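Local coordinates for protein intracellular exo-alpha-(1->5)-L-arabinofuranosidase (Bifidobacterium longum, PDB 2Y2W) that removes terminal alpha-L-arabinofuranosyl residues from arabinans and arabinoxylan as a family 51 glycoside hydrolase, contributing to plant cell wall breakdown, at residues 213-218 against 338-343. Sequence-based numbering, arbitrary orientation.
Sequences GNEMDG and FDEWGV
E215, in the loop after strand 209-212, and E340, near the end of strand 335-341, meet at the ends of their side chains: the carboxylates, turned 50° apart, stop with E215 OE2 3.8 Å from E340 OE1. Glutamate suits both places because its chain, extended beyond CG, bridges much of the 10.0 Å between the two CA atoms. N214 lies beside the pair, its amide nearly parallel to the E340 carboxylate. Its OD1 comes 3.5 Å from E340 OE2, two acceptors that do not bond directly; R109 reconciles them, giving a hydrogen bond to N214 OD1 and a salt bridge to E340. Asparagine also offers a donor, ND2, to Q221. The tight part is this set of direct protein bonds, in which Y286 holds E340 OE1 and H284 holds E215 OE2. Between the segments themselves the fit is loose, burying just 76 Å², and a water sits beside the gap, hydrogen-bonded to E340 OE2 at 2.6 Å and weakly to N214 ND2 at 3.4 Å. E215 is probably the proton donor/acceptor and E340 the nucleophile, while N214 probably binds the arabinofuranose; an Asn-Glu pair after strand 209-212 facing a glutamate on strand 335-341 is consistent with the catalytic centre of a clan GH-A (beta/alpha)8 barrel.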
ATOM      1  N   GLY D 213     -15.054  -0.885   0.323  1.00 26.40           N
ATOM      2  CA  GLY D 213     -14.668  -1.068  -1.069  1.00 26.47           C
ATOM      3  C   GLY D 213     -15.822  -1.496  -1.945  1.00 26.65           C
ATOM      4  O   GLY D 213     -16.934  -1.723  -1.461  1.00 26.58           O
ATOM      5  N   ASN D 214     -15.541  -1.607  -3.242  1.00 26.77           N
ATOM      6  CA  ASN D 214     -16.513  -2.064  -4.223  1.00 26.90           C
ATOM      7  C   ASN D 214     -15.904  -3.048  -5.215  1.00 27.18           C
ATOM      8  O   ASN D 214     -14.806  -2.819  -5.731  1.00 27.09           O
ATOM      9  CB  ASN D 214     -17.098  -0.880  -4.989  1.00 26.83           C
ATOM     10  CG  ASN D 214     -18.125  -1.308  -6.011  1.00 26.67           C
ATOM     11  OD1 ASN D 214     -19.277  -1.575  -5.672  1.00 26.89           O
ATOM     12  ND2 ASN D 214     -17.713  -1.384  -7.269  1.00 26.40           N
ATOM     13  N   GLU D 215     -16.629  -4.139  -5.468  1.00 27.42           N
ATOM     14  CA  GLU D 215     -16.292  -5.132  -6.497  1.00 27.84           C
ATOM     15  C   GLU D 215     -14.786  -5.324  -6.699  1.00 27.80           C
ATOM     16  O   GLU D 215     -14.287  -5.295  -7.826  1.00 27.73           O
ATOM     17  CB  GLU D 215     -16.975  -4.779  -7.828  1.00 28.00           C
ATOM     18  CG  GLU D 215     -18.498  -4.929  -7.820  1.00 28.81           C
ATOM     19  CD  GLU D 215     -19.138  -4.633  -9.170  1.00 29.81           C
ATOM     20  OE1 GLU D 215     -18.714  -3.669  -9.843  1.00 29.84           O
ATOM     21  OE2 GLU D 215     -20.073  -5.364  -9.558  1.00 30.42           O
ATOM     22  N   MET D 216     -14.075  -5.536  -5.597  1.00 27.99           N
ATOM     23  CA  MET D 216     -12.615  -5.621  -5.613  1.00 28.29           C
ATOM     24  C   MET D 216     -12.068  -6.871  -6.309  1.00 28.31           C
ATOM     25  O   MET D 216     -10.864  -6.966  -6.557  1.00 28.24           O
ATOM     26  CB  MET D 216     -12.058  -5.500  -4.189  1.00 28.31           C
ATOM     27  CG  MET D 216     -12.355  -4.161  -3.519  1.00 28.89           C
ATOM     28  SD  MET D 216     -11.703  -2.735  -4.424  1.00 30.37           S
ATOM     29  CE  MET D 216      -9.947  -2.941  -4.142  1.00 30.38           C
ATOM     30  N   ASP D 217     -12.956  -7.812  -6.632  1.00 28.51           N
ATOM     31  CA  ASP D 217     -12.590  -9.031  -7.358  1.00 28.68           C
ATOM     32  C   ASP D 217     -12.634  -8.838  -8.871  1.00 28.65           C
ATOM     33  O   ASP D 217     -11.974  -9.567  -9.615  1.00 28.77           O
ATOM     34  CB  ASP D 217     -13.497 -10.203  -6.951  1.00 28.84           C
ATOM     35  CG  ASP D 217     -14.951  -9.996  -7.354  1.00 29.30           C
ATOM     36  OD1 ASP D 217     -15.412  -8.833  -7.383  1.00 29.77           O
ATOM     37  OD2 ASP D 217     -15.636 -11.003  -7.638  1.00 30.05           O
ATOM     38  N   GLY D 218     -13.423  -7.865  -9.321  1.00 28.63           N
ATOM     39  CA  GLY D 218     -13.569  -7.581 -10.745  1.00 28.60           C
ATOM     40  C   GLY D 218     -12.323  -6.939 -11.328  1.00 28.57           C
ATOM     41  O   GLY D 218     -11.844  -5.940 -10.795  1.00 28.63           O
ATOM     42  N   PHE D 338     -27.341  -8.391  -0.668  1.00 32.26           N
ATOM     43  CA  PHE D 338     -27.494  -8.301  -2.119  1.00 32.49           C
ATOM     44  C   PHE D 338     -27.518  -6.844  -2.582  1.00 32.68           C
ATOM     45  O   PHE D 338     -28.514  -6.366  -3.127  1.00 32.52           O
ATOM     46  CB  PHE D 338     -28.760  -9.038  -2.570  1.00 32.49           C
ATOM     47  CG  PHE D 338     -28.490 -10.369  -3.207  1.00 32.73           C
ATOM     48  CD1 PHE D 338     -28.333 -11.510  -2.428  1.00 33.10           C
ATOM     49  CD2 PHE D 338     -28.391 -10.481  -4.591  1.00 32.91           C
ATOM     50  CE1 PHE D 338     -28.082 -12.743  -3.021  1.00 33.61           C
ATOM     51  CE2 PHE D 338     -28.140 -11.708  -5.192  1.00 33.06           C
ATOM     52  CZ  PHE D 338     -27.987 -12.842  -4.407  1.00 33.50           C
ATOM     53  N   ASP D 339     -26.398  -6.153  -2.378  1.00 33.04           N
ATOM     54  CA  ASP D 339     -26.338  -4.703  -2.558  1.00 33.39           C
ATOM     55  C   ASP D 339     -26.251  -4.226  -4.011  1.00 33.57           C
ATOM     56  O   ASP D 339     -26.273  -3.022  -4.273  1.00 33.72           O
ATOM     57  CB  ASP D 339     -25.240  -4.073  -1.681  1.00 33.56           C
ATOM     58  CG  ASP D 339     -23.874  -4.718  -1.869  1.00 33.96           C
ATOM     59  OD1 ASP D 339     -23.709  -5.567  -2.771  1.00 34.71           O
ATOM     60  OD2 ASP D 339     -22.957  -4.364  -1.097  1.00 34.64           O
ATOM     61  N   GLU D 340     -26.155  -5.166  -4.945  1.00 33.73           N
ATOM     62  CA  GLU D 340     -26.317  -4.862  -6.366  1.00 33.90           C
ATOM     63  C   GLU D 340     -27.060  -5.996  -7.069  1.00 33.94           C
ATOM     64  O   GLU D 340     -26.486  -7.047  -7.350  1.00 33.99           O
ATOM     65  CB  GLU D 340     -24.966  -4.584  -7.039  1.00 33.99           C
ATOM     66  CG  GLU D 340     -24.460  -3.157  -6.848  1.00 34.13           C
ATOM     67  CD  GLU D 340     -23.245  -2.824  -7.698  1.00 34.39           C
ATOM     68  OE1 GLU D 340     -23.175  -3.275  -8.863  1.00 34.76           O
ATOM     69  OE2 GLU D 340     -22.361  -2.095  -7.199  1.00 33.97           O
ATOM     70  N   TRP D 341     -28.347  -5.781  -7.325  1.00 34.01           N
ATOM     71  CA  TRP D 341     -29.163  -6.752  -8.050  1.00 34.09           C
ATOM     72  C   TRP D 341     -30.102  -6.064  -9.035  1.00 34.28           C
ATOM     73  O   TRP D 341     -30.347  -4.863  -8.931  1.00 34.17           O
ATOM     74  CB  TRP D 341     -29.942  -7.657  -7.082  1.00 33.98           C
ATOM     75  CG  TRP D 341     -31.083  -6.982  -6.366  1.00 33.92           C
ATOM     76  CD1 TRP D 341     -31.023  -6.314  -5.176  1.00 33.54           C
ATOM     77  CD2 TRP D 341     -32.452  -6.920  -6.791  1.00 33.71           C
ATOM     78  NE1 TRP D 341     -32.265  -5.837  -4.836  1.00 33.32           N
ATOM     79  CE2 TRP D 341     -33.161  -6.193  -5.810  1.00 33.51           C
ATOM     80  CE3 TRP D 341     -33.148  -7.407  -7.907  1.00 33.69           C
ATOM     81  CZ2 TRP D 341     -34.534  -5.941  -5.907  1.00 33.45           C
ATOM     82  CZ3 TRP D 341     -34.512  -7.154  -8.006  1.00 33.91           C
ATOM     83  CH2 TRP D 341     -35.190  -6.427  -7.008  1.00 33.76           C
ATOM     84  N   GLY D 342     -30.611  -6.831  -9.997  1.00 34.68           N
ATOM     85  CA  GLY D 342     -31.588  -6.323 -10.956  1.00 35.34           C
ATOM     86  C   GLY D 342     -31.317  -6.716 -12.394  1.00 35.77           C
ATOM     87  O   GLY D 342     -30.374  -7.457 -12.680  1.00 35.84           O
ATOM     88  N   VAL D 343     -32.153  -6.210 -13.297  1.00 36.13           N
ATOM     89  CA  VAL D 343     -32.014  -6.471 -14.723  1.00 36.54           C
ATOM     90  C   VAL D 343     -31.131  -5.410 -15.373  1.00 36.89           C
ATOM     91  O   VAL D 343     -31.407  -4.216 -15.258  1.00 36.91           O
ATOM     92  CB  VAL D 343     -33.397  -6.535 -15.430  1.00 36.54           C
ATOM     93  CG1 VAL D 343     -33.239  -6.606 -16.943  1.00 36.47           C
ATOM     94  CG2 VAL D 343     -34.201  -7.728 -14.929  1.00 36.42           C
TER
HETATM   95  O   HOH W   1     -20.581  -1.609  -9.068  1.00 30.67           O